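Local coordinates for insecticidal crystal protein Cry7Cal (Bacillus thuringiensis, PDB 5ZI1), which is an insecticidal three-domain delta-endotoxin, probably acting by binding receptors in the insect gut and forming pores in the membrane, at residues I258-W271 and S359-V373. Sequence-based numbering, arbitrary orientation.
Sequences IGLTGINETKYPDW and SIAAANKSATWYQAV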
# COMPACT_ATOMS: atom_id res chain seq x y z
N ILE A 258 -15.99 -2.08 13.69
CA ILE A 258 -16.60 -3.27 14.32
C ILE A 258 -17.79 -2.75 15.11
O ILE A 258 -17.71 -2.46 16.31
CB ILE A 258 -15.61 -4.04 15.19
CG1 ILE A 258 -14.32 -4.38 14.44
CG2 ILE A 258 -16.26 -5.29 15.75
CD1 ILE A 258 -13.30 -4.99 15.38
N GLY A 259 -18.91 -2.58 14.42
CA GLY A 259 -20.13 -2.12 15.04
C GLY A 259 -21.30 -2.92 14.51
O GLY A 259 -21.19 -3.62 13.50
N LEU A 260 -22.43 -2.82 15.21
CA LEU A 260 -23.60 -3.60 14.82
C LEU A 260 -24.23 -3.02 13.56
O LEU A 260 -24.51 -1.82 13.49
CB LEU A 260 -24.61 -3.63 15.95
CG LEU A 260 -25.88 -4.42 15.68
CD1 LEU A 260 -25.58 -5.92 15.59
CD2 LEU A 260 -26.89 -4.14 16.78
N THR A 261 -24.44 -3.87 12.56
CA THR A 261 -25.24 -3.54 11.39
C THR A 261 -26.06 -4.77 11.01
O THR A 261 -25.78 -5.89 11.43
CB THR A 261 -24.41 -3.12 10.16
OG1 THR A 261 -23.62 -4.23 9.71
CG2 THR A 261 -23.51 -1.94 10.47
N GLY A 262 -27.08 -4.53 10.18
CA GLY A 262 -27.81 -5.61 9.55
C GLY A 262 -29.00 -6.17 10.32
O GLY A 262 -29.74 -6.98 9.75
N ILE A 263 -29.21 -5.79 11.58
CA ILE A 263 -30.34 -6.31 12.34
C ILE A 263 -31.60 -5.49 12.09
O ILE A 263 -32.68 -6.04 11.83
CB ILE A 263 -30.00 -6.37 13.85
CG1 ILE A 263 -28.65 -7.04 14.09
CG2 ILE A 263 -31.07 -7.11 14.62
CD1 ILE A 263 -28.55 -8.42 13.51
N ASN A 264 -31.46 -4.16 12.15
CA ASN A 264 -32.50 -3.18 11.83
C ASN A 264 -33.81 -3.50 12.58
O ASN A 264 -34.84 -3.86 12.01
CB ASN A 264 -32.68 -3.08 10.32
CG ASN A 264 -31.35 -2.75 9.61
OD1 ASN A 264 -30.72 -3.64 9.03
ND2 ASN A 264 -30.90 -1.49 9.71
N GLU A 265 -33.69 -3.36 13.90
CA GLU A 265 -34.80 -3.30 14.83
C GLU A 265 -34.54 -2.13 15.76
O GLU A 265 -33.38 -1.77 16.00
CB GLU A 265 -34.96 -4.62 15.63
CG GLU A 265 -35.37 -5.79 14.74
CD GLU A 265 -35.25 -7.13 15.42
OE1 GLU A 265 -35.05 -7.17 16.66
OE2 GLU A 265 -35.37 -8.16 14.72
N THR A 266 -35.61 -1.52 16.27
CA THR A 266 -35.42 -0.28 17.03
C THR A 266 -34.48 -0.48 18.21
O THR A 266 -33.81 0.47 18.62
CB THR A 266 -36.77 0.26 17.51
OG1 THR A 266 -37.14 -0.40 18.72
CG2 THR A 266 -37.84 0.05 16.47
N LYS A 267 -34.40 -1.69 18.75
CA LYS A 267 -33.52 -1.93 19.89
C LYS A 267 -32.09 -2.24 19.46
O LYS A 267 -31.14 -1.93 20.18
CB LYS A 267 -34.08 -3.08 20.74
CG LYS A 267 -33.37 -3.28 22.04
CD LYS A 267 -34.33 -3.87 23.07
CE LYS A 267 -33.60 -4.87 23.95
NZ LYS A 267 -34.52 -5.65 24.86
N TYR A 268 -31.93 -2.85 18.29
CA TYR A 268 -30.61 -3.21 17.77
C TYR A 268 -30.33 -2.45 16.47
O TYR A 268 -30.22 -3.05 15.40
CB TYR A 268 -30.56 -4.72 17.56
CG TYR A 268 -30.90 -5.50 18.81
CD1 TYR A 268 -30.03 -5.52 19.89
CD2 TYR A 268 -32.10 -6.22 18.92
CE1 TYR A 268 -30.33 -6.22 21.04
CE2 TYR A 268 -32.40 -6.93 20.06
CZ TYR A 268 -31.52 -6.92 21.12
OH TYR A 268 -31.80 -7.62 22.27
N PRO A 269 -30.23 -1.13 16.53
CA PRO A 269 -30.03 -0.37 15.28
C PRO A 269 -28.60 -0.52 14.77
O PRO A 269 -27.70 -0.98 15.47
CB PRO A 269 -30.32 1.09 15.69
CG PRO A 269 -29.95 1.14 17.14
CD PRO A 269 -30.19 -0.26 17.72
N ASP A 270 -28.42 -0.15 13.50
CA ASP A 270 -27.08 0.05 12.96
C ASP A 270 -26.35 1.13 13.76
O ASP A 270 -26.93 2.11 14.21
CB ASP A 270 -27.14 0.47 11.50
CG ASP A 270 -27.61 -0.65 10.58
OD1 ASP A 270 -27.74 -1.79 11.05
OD2 ASP A 270 -27.85 -0.37 9.38
N TRP A 271 -25.04 0.94 13.91
CA TRP A 271 -24.26 1.89 14.69
C TRP A 271 -24.17 3.27 14.03
O TRP A 271 -23.90 4.25 14.74
CB TRP A 271 -22.85 1.33 14.96
CG TRP A 271 -21.99 1.20 13.72
CD1 TRP A 271 -21.79 0.07 12.97
CD2 TRP A 271 -21.22 2.24 13.09
NE1 TRP A 271 -20.96 0.34 11.91
CE2 TRP A 271 -20.59 1.66 11.96
CE3 TRP A 271 -21.00 3.59 13.37
CZ2 TRP A 271 -19.74 2.39 11.12
CZ3 TRP A 271 -20.15 4.32 12.53
CH2 TRP A 271 -19.54 3.72 11.42
N SER A 359 -14.54 -11.10 15.45
CA SER A 359 -15.17 -10.26 16.46
C SER A 359 -16.68 -10.52 16.51
O SER A 359 -17.29 -10.96 15.54
CB SER A 359 -14.91 -8.77 16.20
OG SER A 359 -15.53 -8.35 14.99
N ILE A 360 -17.26 -10.24 17.68
CA ILE A 360 -18.72 -10.17 17.84
C ILE A 360 -19.06 -8.72 18.12
O ILE A 360 -18.53 -8.12 19.06
CB ILE A 360 -19.25 -11.06 18.98
CG1 ILE A 360 -18.83 -12.52 18.83
CG2 ILE A 360 -20.81 -11.00 19.03
CD1 ILE A 360 -19.56 -13.24 17.73
N ALA A 361 -19.96 -8.16 17.31
CA ALA A 361 -20.47 -6.82 17.54
C ALA A 361 -21.91 -6.91 18.03
O ALA A 361 -22.68 -7.78 17.60
CB ALA A 361 -20.39 -5.96 16.27
N ALA A 362 -22.27 -6.01 18.95
CA ALA A 362 -23.62 -5.92 19.49
C ALA A 362 -23.90 -4.46 19.82
O ALA A 362 -22.99 -3.62 19.86
CB ALA A 362 -23.79 -6.81 20.73
N ALA A 363 -25.18 -4.18 20.06
CA ALA A 363 -25.63 -2.86 20.48
C ALA A 363 -26.98 -2.99 21.18
O ALA A 363 -27.73 -3.94 20.96
CB ALA A 363 -25.77 -1.90 19.29
N ASN A 364 -27.30 -2.00 22.01
CA ASN A 364 -28.60 -1.94 22.64
C ASN A 364 -29.00 -0.48 22.76
O ASN A 364 -28.25 0.32 23.34
CB ASN A 364 -28.58 -2.59 24.02
CG ASN A 364 -29.94 -2.57 24.66
OD1 ASN A 364 -30.31 -1.61 25.35
ND2 ASN A 364 -30.71 -3.61 24.41
N LYS A 365 -30.18 -0.14 22.24
CA LYS A 365 -30.71 1.22 22.34
C LYS A 365 -32.02 1.17 23.12
O LYS A 365 -33.03 0.65 22.62
CB LYS A 365 -30.91 1.85 20.97
CG LYS A 365 -31.25 3.33 21.04
CD LYS A 365 -31.36 3.92 19.64
CE LYS A 365 -31.41 5.44 19.66
NZ LYS A 365 -32.71 5.96 20.16
N SER A 366 -32.01 1.72 24.33
CA SER A 366 -33.18 1.76 25.20
C SER A 366 -33.29 3.13 25.85
O SER A 366 -33.74 4.09 25.22
CB SER A 366 -33.08 0.65 26.26
OG SER A 366 -32.91 -0.62 25.64
N ALA A 367 -32.92 3.23 27.13
CA ALA A 367 -32.83 4.55 27.73
C ALA A 367 -31.57 5.26 27.26
O ALA A 367 -31.54 6.49 27.21
CB ALA A 367 -32.84 4.45 29.26
N THR A 368 -30.52 4.50 26.94
CA THR A 368 -29.30 5.01 26.33
C THR A 368 -28.89 4.03 25.24
O THR A 368 -29.53 3.00 25.02
CB THR A 368 -28.19 5.20 27.36
OG1 THR A 368 -27.09 5.87 26.73
CG2 THR A 368 -27.72 3.86 27.91
N TRP A 369 -27.81 4.37 24.53
CA TRP A 369 -27.43 3.66 23.31
C TRP A 369 -26.03 3.09 23.51
O TRP A 369 -25.04 3.83 23.52
CB TRP A 369 -27.51 4.62 22.12
CG TRP A 369 -27.46 3.97 20.78
CD1 TRP A 369 -27.20 2.67 20.50
CD2 TRP A 369 -27.69 4.61 19.51
NE1 TRP A 369 -27.24 2.45 19.15
CE2 TRP A 369 -27.54 3.63 18.51
CE3 TRP A 369 -28.00 5.92 19.12
CZ2 TRP A 369 -27.68 3.92 17.15
CZ3 TRP A 369 -28.15 6.20 17.76
CH2 TRP A 369 -28.00 5.20 16.80
N TYR A 370 -25.94 1.77 23.69
CA TYR A 370 -24.69 1.07 23.95
C TYR A 370 -24.15 0.45 22.67
O TYR A 370 -24.90 -0.02 21.82
CB TYR A 370 -24.88 -0.04 24.99
CG TYR A 370 -25.19 0.46 26.39
CD1 TYR A 370 -24.26 1.22 27.10
CD2 TYR A 370 -26.40 0.15 27.02
CE1 TYR A 370 -24.53 1.67 28.37
CE2 TYR A 370 -26.68 0.59 28.29
CZ TYR A 370 -25.74 1.35 28.97
OH TYR A 370 -26.01 1.79 30.24
N GLN A 371 -22.82 0.44 22.54
CA GLN A 371 -22.15 -0.29 21.48
C GLN A 371 -21.21 -1.28 22.14
O GLN A 371 -20.48 -0.93 23.08
CB GLN A 371 -21.38 0.64 20.54
CG GLN A 371 -22.10 1.93 20.26
CD GLN A 371 -23.21 1.78 19.24
OE1 GLN A 371 -23.29 0.80 18.48
NE2 GLN A 371 -24.08 2.78 19.19
N ALA A 372 -21.22 -2.53 21.67
CA ALA A 372 -20.56 -3.60 22.39
C ALA A 372 -19.72 -4.44 21.44
O ALA A 372 -20.18 -4.84 20.37
CB ALA A 372 -21.59 -4.48 23.12
N VAL A 373 -18.48 -4.70 21.85
CA VAL A 373 -17.64 -5.73 21.24
C VAL A 373 -17.24 -6.71 22.34
O VAL A 373 -16.15 -6.59 22.91
CB VAL A 373 -16.42 -5.12 20.53
CG1 VAL A 373 -15.58 -6.23 19.92
CG2 VAL A 373 -16.87 -4.08 19.46
O HOH W 1 -22.15 -1.73 17.86
O HOH W 2 -26.05 0.45 17.17
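Leu-260 and Ala-363 meet at the centre of the contact, where the loop 258-271 lies over one face of the hairpin 359-373. With its CG anti to the backbone N (chi1 -180°), Leu-260 extends CD2 to 3.5 Å from Ala-363 CB, while the methyl of Ala-361 packs against the Gly-259 backbone. At one end, Ile-258 CG2 touches Val-373 CG2 at 3.9 Å. At the other, Pro-269 and Trp-369 run alongside one another, pointing opposite ways, with Pro-269 CG 3.6 Å from Trp-369 CZ2. The Trp-369 indole has Lys-365 CD over the centre of one face and Gln-371 NE2 toward the rim of the other, and its CZ2 meets Asp-270 O edge-on at 3.5 Å. Tyr-268 likewise uses a ring edge, with CD1 3.0 Å from Ala-363 O, and its hydroxyl bonds to Asp-310.

The single direct hydrogen bond between the segments runs from Lys-365 N to Lys-267 O (2.9 Å, 152° at the hydrogen). Two waters add bridges between the segments. One joins Leu-260 N to Ala-362 O and Gln-371 OE1; the second joins Pro-269 O and Trp-369 NE1 to the same OE1, which accepts from both. A bend at chi2 (-78°) turns the Gln-371 amide to this position, 2.8 Å from OE1 to the first water.

The contact belongs to the middle domain, a beta-prism in this toxin family. Strand 404-407 pairs with 352-365 beside the loop, strand 312-324 packs against Ala-372 and Asn-364, and strand 448-454 meets Ile-258 and Val-373.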